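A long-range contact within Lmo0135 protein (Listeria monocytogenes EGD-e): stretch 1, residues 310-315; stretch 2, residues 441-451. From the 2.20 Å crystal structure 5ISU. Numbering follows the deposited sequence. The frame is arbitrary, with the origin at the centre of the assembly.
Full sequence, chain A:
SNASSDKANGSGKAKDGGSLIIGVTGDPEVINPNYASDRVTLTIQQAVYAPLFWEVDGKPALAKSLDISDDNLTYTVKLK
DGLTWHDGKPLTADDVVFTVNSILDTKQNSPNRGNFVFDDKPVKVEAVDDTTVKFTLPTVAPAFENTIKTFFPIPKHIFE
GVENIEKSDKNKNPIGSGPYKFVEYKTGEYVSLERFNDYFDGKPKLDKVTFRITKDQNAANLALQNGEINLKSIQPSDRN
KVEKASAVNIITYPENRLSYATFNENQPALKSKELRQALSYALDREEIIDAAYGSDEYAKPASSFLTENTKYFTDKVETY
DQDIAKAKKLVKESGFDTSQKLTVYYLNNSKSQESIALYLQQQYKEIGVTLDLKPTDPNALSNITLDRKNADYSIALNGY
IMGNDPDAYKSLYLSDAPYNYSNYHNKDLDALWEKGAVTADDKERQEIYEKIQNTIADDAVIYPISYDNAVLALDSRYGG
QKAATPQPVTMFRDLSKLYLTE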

ATOM      1  N   THR A 310       8.324  -0.379   7.486  1.00 38.25           N
ATOM      2  CA  THR A 310       9.374   0.248   6.679  1.00 38.51           C
ATOM      3  C   THR A 310      10.707   0.276   7.383  1.00 38.51           C
ATOM      4  O   THR A 310      10.784   0.755   8.505  1.00 38.32           O
ATOM      5  N   LYS A 311      11.769  -0.173   6.713  1.00 41.50           N
ATOM      6  CA  LYS A 311      13.106  -0.137   7.322  1.00 43.91           C
ATOM      7  C   LYS A 311      13.458   1.211   7.910  1.00 41.56           C
ATOM      8  O   LYS A 311      13.172   2.253   7.323  1.00 39.62           O
ATOM      9  N   TYR A 312      14.093   1.147   9.081  1.00 42.23           N
ATOM     10  CA  TYR A 312      14.563   2.304   9.833  1.00 42.18           C
ATOM     11  C   TYR A 312      13.442   3.057  10.557  1.00 40.78           C
ATOM     12  O   TYR A 312      13.654   4.148  11.100  1.00 39.93           O
ATOM     13  N   PHE A 313      12.258   2.462  10.608  1.00 39.24           N
ATOM     14  CA  PHE A 313      11.185   3.062  11.365  1.00 40.70           C
ATOM     15  C   PHE A 313      11.658   3.244  12.809  1.00 42.91           C
ATOM     16  O   PHE A 313      12.357   2.382  13.329  1.00 41.72           O
ATOM     17  N   THR A 314      11.296   4.373  13.423  1.00 44.74           N
ATOM     18  CA  THR A 314      11.566   4.613  14.849  1.00 47.26           C
ATOM     19  C   THR A 314      10.403   5.414  15.413  1.00 45.89           C
ATOM     20  O   THR A 314       9.943   6.347  14.775  1.00 43.55           O
ATOM     21  N   ASP A 315       9.923   5.037  16.600  1.00 47.09           N
ATOM     22  CA  ASP A 315       8.822   5.768  17.247  1.00 49.42           C
ATOM     23  C   ASP A 315       9.351   6.847  18.194  1.00 49.20           C
ATOM     24  O   ASP A 315       8.570   7.455  18.936  1.00 50.16           O
ATOM     25  N   ASP A 441      25.946   1.338   3.384  1.00 65.59           N
ATOM     26  CA  ASP A 441      26.171   0.895   4.773  1.00 69.08           C
ATOM     27  C   ASP A 441      24.873   1.019   5.565  1.00 65.58           C
ATOM     28  O   ASP A 441      24.255   2.083   5.592  1.00 64.03           O
ATOM     29  N   ASP A 442      24.485  -0.082   6.211  1.00 64.35           N
ATOM     30  CA  ASP A 442      23.226  -0.163   6.944  1.00 62.33           C
ATOM     31  C   ASP A 442      23.094   0.892   8.043  1.00 61.02           C
ATOM     32  O   ASP A 442      22.095   1.617   8.079  1.00 54.90           O
ATOM     33  N   LYS A 443      24.092   0.965   8.930  1.00 62.95           N
ATOM     34  CA  LYS A 443      24.065   1.928  10.044  1.00 65.79           C
ATOM     35  C   LYS A 443      24.102   3.395   9.586  1.00 63.37           C
ATOM     36  O   LYS A 443      23.380   4.224  10.148  1.00 60.09           O
ATOM     37  N   GLU A 444      24.899   3.715   8.567  1.00 60.64           N
ATOM     38  CA  GLU A 444      24.921   5.094   8.033  1.00 61.54           C
ATOM     39  C   GLU A 444      23.580   5.447   7.361  1.00 57.32           C
ATOM     40  O   GLU A 444      23.144   6.598   7.369  1.00 55.45           O
ATOM     41  N   ARG A 445      22.924   4.441   6.793  1.00 54.15           N
ATOM     42  CA  ARG A 445      21.667   4.651   6.123  1.00 49.95           C
ATOM     43  C   ARG A 445      20.572   4.798   7.206  1.00 48.79           C
ATOM     44  O   ARG A 445      19.643   5.595   7.055  1.00 44.31           O
ATOM     45  N   GLN A 446      20.713   4.062   8.313  1.00 50.30           N
ATOM     46  CA  GLN A 446      19.767   4.177   9.423  1.00 52.82           C
ATOM     47  C   GLN A 446      19.778   5.609   9.978  1.00 51.96           C
ATOM     48  O   GLN A 446      18.717   6.202  10.160  1.00 50.81           O
ATOM     49  N   GLU A 447      20.967   6.159  10.211  1.00 52.21           N
ATOM     50  CA  GLU A 447      21.099   7.529  10.737  1.00 55.67           C
ATOM     51  C   GLU A 447      20.443   8.587   9.846  1.00 51.88           C
ATOM     52  O   GLU A 447      19.839   9.522  10.350  1.00 51.71           O
ATOM     53  N   ILE A 448      20.538   8.411   8.530  1.00 50.54           N
ATOM     54  CA  ILE A 448      19.950   9.357   7.578  1.00 49.26           C
ATOM     55  C   ILE A 448      18.423   9.360   7.664  1.00 45.74           C
ATOM     56  O   ILE A 448      17.808  10.427   7.759  1.00 44.55           O
ATOM     57  N   TYR A 449      17.802   8.188   7.625  1.00 42.60           N
ATOM     58  CA  TYR A 449      16.343   8.158   7.714  1.00 41.88           C
ATOM     59  C   TYR A 449      15.832   8.539   9.118  1.00 42.40           C
ATOM     60  O   TYR A 449      14.705   9.015   9.251  1.00 41.38           O
ATOM     61  N   GLU A 450      16.662   8.373  10.145  1.00 44.78           N
ATOM     62  CA  GLU A 450      16.275   8.845  11.492  1.00 45.65           C
ATOM     63  C   GLU A 450      16.212  10.370  11.506  1.00 44.24           C
ATOM     64  O   GLU A 450      15.249  10.941  12.043  1.00 42.39           O
ATOM     65  N   LYS A 451      17.183  11.026  10.868  1.00 43.08           N
ATOM     66  CA  LYS A 451      17.157  12.477  10.810  1.00 46.18           C
ATOM     67  C   LYS A 451      15.964  12.957  10.029  1.00 43.06           C
ATOM     68  O   LYS A 451      15.350  13.941  10.407  1.00 42.67           O
TER

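One aromatic side chain organises this contact. Tyr 312 sits in a type II turn running from Thr 310 to Phe 313, closed by Phe 313 N to Thr 310 O at 3.1 Å, and its m rotamer (chi1 -46°) lays the ring along the helix that begins at Asp 442.

Asp 441 points away from the turn and serves the helix itself. As N-cap its OD1 accepts weakly from Lys 443 N at 3.5 Å, while its OD2 forms a salt bridge with Lys 443 NZ at 3.0 Å. Asp 442 makes the polar link between the stretches: its CA-to-CB bond runs sideways, but the t rotamer brings the carboxylate nearer, and Tyr 312 OH donates to Asp 442 OD1 at 2.6 Å, near the plane of the ring. Lys 311 NZ adds a weak hydrogen bond to Tyr 312 OH at 3.4 Å; it lies 4.4 Å from Asp 442 OD1, beyond salt-bridge range.

Arg 445, extended and t at chi1, points toward the turn. Its CD lies 3.9 Å from Tyr 312 OH, and its NH2 donates to Tyr 449 OH at 3.2 Å. Its NH1 is 4.2 Å from Lys 311 NZ, a pairing of like charges, though the guanidinium also has hydrogen-bond partners elsewhere in the structure.

At Gln 446 the helix backbone comes close enough to pack directly on the aromatic face: its CA lies 4.0 Å from the centroid of the Tyr 312 ring in a CH-pi contact, and its CB reaches Tyr 312 CD1 at 3.6 Å. One turn beyond Arg 445, buried Tyr 449 (m) points toward the turn and meets the ring obliquely, CD2 to Tyr 312 CD2 at 3.9 Å. Glu 450, also m, closes the contact with its aliphatic part, CG lying 4.2 Å from CG2 of Thr 314 (t).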

ATOM      1  CB  THR A 310       8.994   1.696   6.333  1.00 37.70           C
ATOM      2  OG1 THR A 310       7.709   1.721   5.693  1.00 38.61           O
ATOM      3  CG2 THR A 310      10.036   2.325   5.419  1.00 38.34           C
ATOM      4  CB  LYS A 311      14.234  -0.537   6.374  1.00 48.50           C
ATOM      5  CG  LYS A 311      14.452  -2.023   6.271  1.00 54.40           C
ATOM      6  CD  LYS A 311      15.858  -2.352   5.817  1.00 60.29           C
ATOM      7  CE  LYS A 311      16.217  -1.740   4.476  1.00 61.79           C
ATOM      8  NZ  LYS A 311      17.590  -2.182   4.099  1.00 66.44           N
ATOM      9  CB  TYR A 312      15.442   3.210   8.956  1.00 44.02           C
ATOM     10  CG  TYR A 312      16.463   2.399   8.163  1.00 47.42           C
ATOM     11  CD1 TYR A 312      17.353   1.543   8.805  1.00 49.39           C
ATOM     12  CD2 TYR A 312      16.527   2.482   6.779  1.00 49.91           C
ATOM     13  CE1 TYR A 312      18.279   0.798   8.093  1.00 53.35           C
ATOM     14  CE2 TYR A 312      17.456   1.744   6.048  1.00 52.66           C
ATOM     15  CZ  TYR A 312      18.322   0.897   6.705  1.00 54.24           C
ATOM     16  OH  TYR A 312      19.228   0.164   5.980  1.00 56.03           O
ATOM     17  CB  PHE A 313       9.962   2.149  11.397  1.00 40.23           C
ATOM     18  CG  PHE A 313       8.926   2.568  12.407  1.00 38.28           C
ATOM     19  CD1 PHE A 313       7.930   3.450  12.065  1.00 37.87           C
ATOM     20  CD2 PHE A 313       8.957   2.070  13.714  1.00 42.18           C
ATOM     21  CE1 PHE A 313       6.970   3.849  13.000  1.00 38.99           C
ATOM     22  CE2 PHE A 313       7.994   2.458  14.655  1.00 41.04           C
ATOM     23  CZ  PHE A 313       7.011   3.361  14.299  1.00 38.47           C
ATOM     24  CB  THR A 314      12.906   5.335  15.145  1.00 50.75           C
ATOM     25  OG1 THR A 314      13.018   5.559  16.558  1.00 54.34           O
ATOM     26  CG2 THR A 314      12.996   6.683  14.459  1.00 50.54           C
ATOM     27  CB  ASP A 315       7.855   4.818  17.992  1.00 52.33           C
ATOM     28  CG  ASP A 315       8.483   4.154  19.236  1.00 58.78           C
ATOM     29  OD1 ASP A 315       9.626   4.485  19.634  1.00 59.57           O
ATOM     30  OD2 ASP A 315       7.806   3.288  19.828  1.00 66.59           O
ATOM     31  CB  ASP A 441      27.308   1.693   5.437  1.00 75.60           C
ATOM     32  CG  ASP A 441      27.779   1.079   6.762  1.00 79.83           C
ATOM     33  OD1 ASP A 441      27.072   0.226   7.351  1.00 83.03           O
ATOM     34  OD2 ASP A 441      28.878   1.463   7.219  1.00 85.14           O
ATOM     35  CB  ASP A 442      23.046  -1.569   7.544  1.00 65.13           C
ATOM     36  CG  ASP A 442      21.604  -1.840   8.003  1.00 68.36           C
ATOM     37  OD1 ASP A 442      20.648  -1.584   7.227  1.00 69.46           O
ATOM     38  OD2 ASP A 442      21.421  -2.360   9.123  1.00 74.45           O
ATOM     39  CB  LYS A 443      25.141   1.631  11.103  1.00 73.19           C
ATOM     40  CG  LYS A 443      26.557   1.433  10.583  1.00 82.23           C
ATOM     41  CD  LYS A 443      27.512   1.054  11.714  1.00 87.57           C
ATOM     42  CE  LYS A 443      28.758   0.346  11.188  1.00 90.27           C
ATOM     43  NZ  LYS A 443      29.501   1.124  10.161  1.00 91.90           N
ATOM     44  CB  GLU A 444      26.044   5.291   7.021  1.00 65.24           C
ATOM     45  CG  GLU A 444      27.453   5.227   7.601  1.00 71.77           C
ATOM     46  CD  GLU A 444      28.537   5.470   6.545  1.00 76.90           C
ATOM     47  OE1 GLU A 444      28.201   5.543   5.334  1.00 76.15           O
ATOM     48  OE2 GLU A 444      29.729   5.585   6.925  1.00 81.21           O
ATOM     49  CB  ARG A 445      21.393   3.505   5.134  1.00 49.92           C
ATOM     50  CG  ARG A 445      20.406   3.896   4.059  1.00 48.66           C
ATOM     51  CD  ARG A 445      19.895   2.764   3.179  1.00 47.97           C
ATOM     52  NE  ARG A 445      18.920   3.359   2.257  1.00 46.79           N
ATOM     53  CZ  ARG A 445      17.871   2.745   1.714  1.00 45.48           C
ATOM     54  NH1 ARG A 445      17.589   1.470   1.994  1.00 46.08           N
ATOM     55  NH2 ARG A 445      17.068   3.443   0.912  1.00 44.35           N
ATOM     56  CB  GLN A 446      20.067   3.168  10.551  1.00 56.30           C
ATOM     57  CG  GLN A 446      19.025   3.175  11.680  1.00 59.11           C
ATOM     58  CD  GLN A 446      19.334   2.194  12.815  1.00 64.10           C
ATOM     59  OE1 GLN A 446      19.084   2.488  13.990  1.00 67.34           O
ATOM     60  NE2 GLN A 446      19.905   1.047  12.477  1.00 65.06           N
ATOM     61  CB  GLU A 447      22.570   7.898  10.994  1.00 60.10           C
ATOM     62  CG  GLU A 447      23.192   7.124  12.144  1.00 66.42           C
ATOM     63  CD  GLU A 447      24.625   7.534  12.476  1.00 75.37           C
ATOM     64  OE1 GLU A 447      25.212   8.417  11.799  1.00 77.44           O
ATOM     65  OE2 GLU A 447      25.174   6.963  13.443  1.00 82.76           O
ATOM     66  CB  ILE A 448      20.410   9.070   6.124  1.00 49.98           C
ATOM     67  CG1 ILE A 448      21.908   9.344   6.002  1.00 51.77           C
ATOM     68  CG2 ILE A 448      19.654   9.956   5.130  1.00 49.42           C
ATOM     69  CD1 ILE A 448      22.553   8.768   4.758  1.00 52.69           C
ATOM     70  CB  TYR A 449      15.760   6.856   7.172  1.00 40.18           C
ATOM     71  CG  TYR A 449      15.962   6.765   5.669  1.00 40.31           C
ATOM     72  CD1 TYR A 449      15.166   7.499   4.793  1.00 39.66           C
ATOM     73  CD2 TYR A 449      16.962   5.973   5.133  1.00 39.67           C
ATOM     74  CE1 TYR A 449      15.373   7.448   3.424  1.00 40.24           C
ATOM     75  CE2 TYR A 449      17.173   5.910   3.770  1.00 41.01           C
ATOM     76  CZ  TYR A 449      16.380   6.641   2.917  1.00 41.26           C
ATOM     77  OH  TYR A 449      16.593   6.529   1.558  1.00 42.96           O
ATOM     78  CB  GLU A 450      17.185   8.306  12.584  1.00 47.90           C
ATOM     79  CG  GLU A 450      16.913   6.835  12.852  1.00 52.85           C
ATOM     80  CD  GLU A 450      17.763   6.241  13.959  1.00 59.12           C
ATOM     81  OE1 GLU A 450      18.816   6.824  14.318  1.00 66.41           O
ATOM     82  OE2 GLU A 450      17.372   5.169  14.468  1.00 62.31           O
ATOM     83  CB  LYS A 451      18.453  13.107  10.251  1.00 51.97           C
ATOM     84  CG  LYS A 451      19.608  13.095  11.243  1.00 58.67           C
ATOM     85  CD  LYS A 451      20.583  14.267  11.043  1.00 65.74           C
ATOM     86  CE  LYS A 451      21.421  14.189   9.774  1.00 68.37           C
ATOM     87  NZ  LYS A 451      22.469  13.132   9.847  1.00 71.57           N
TER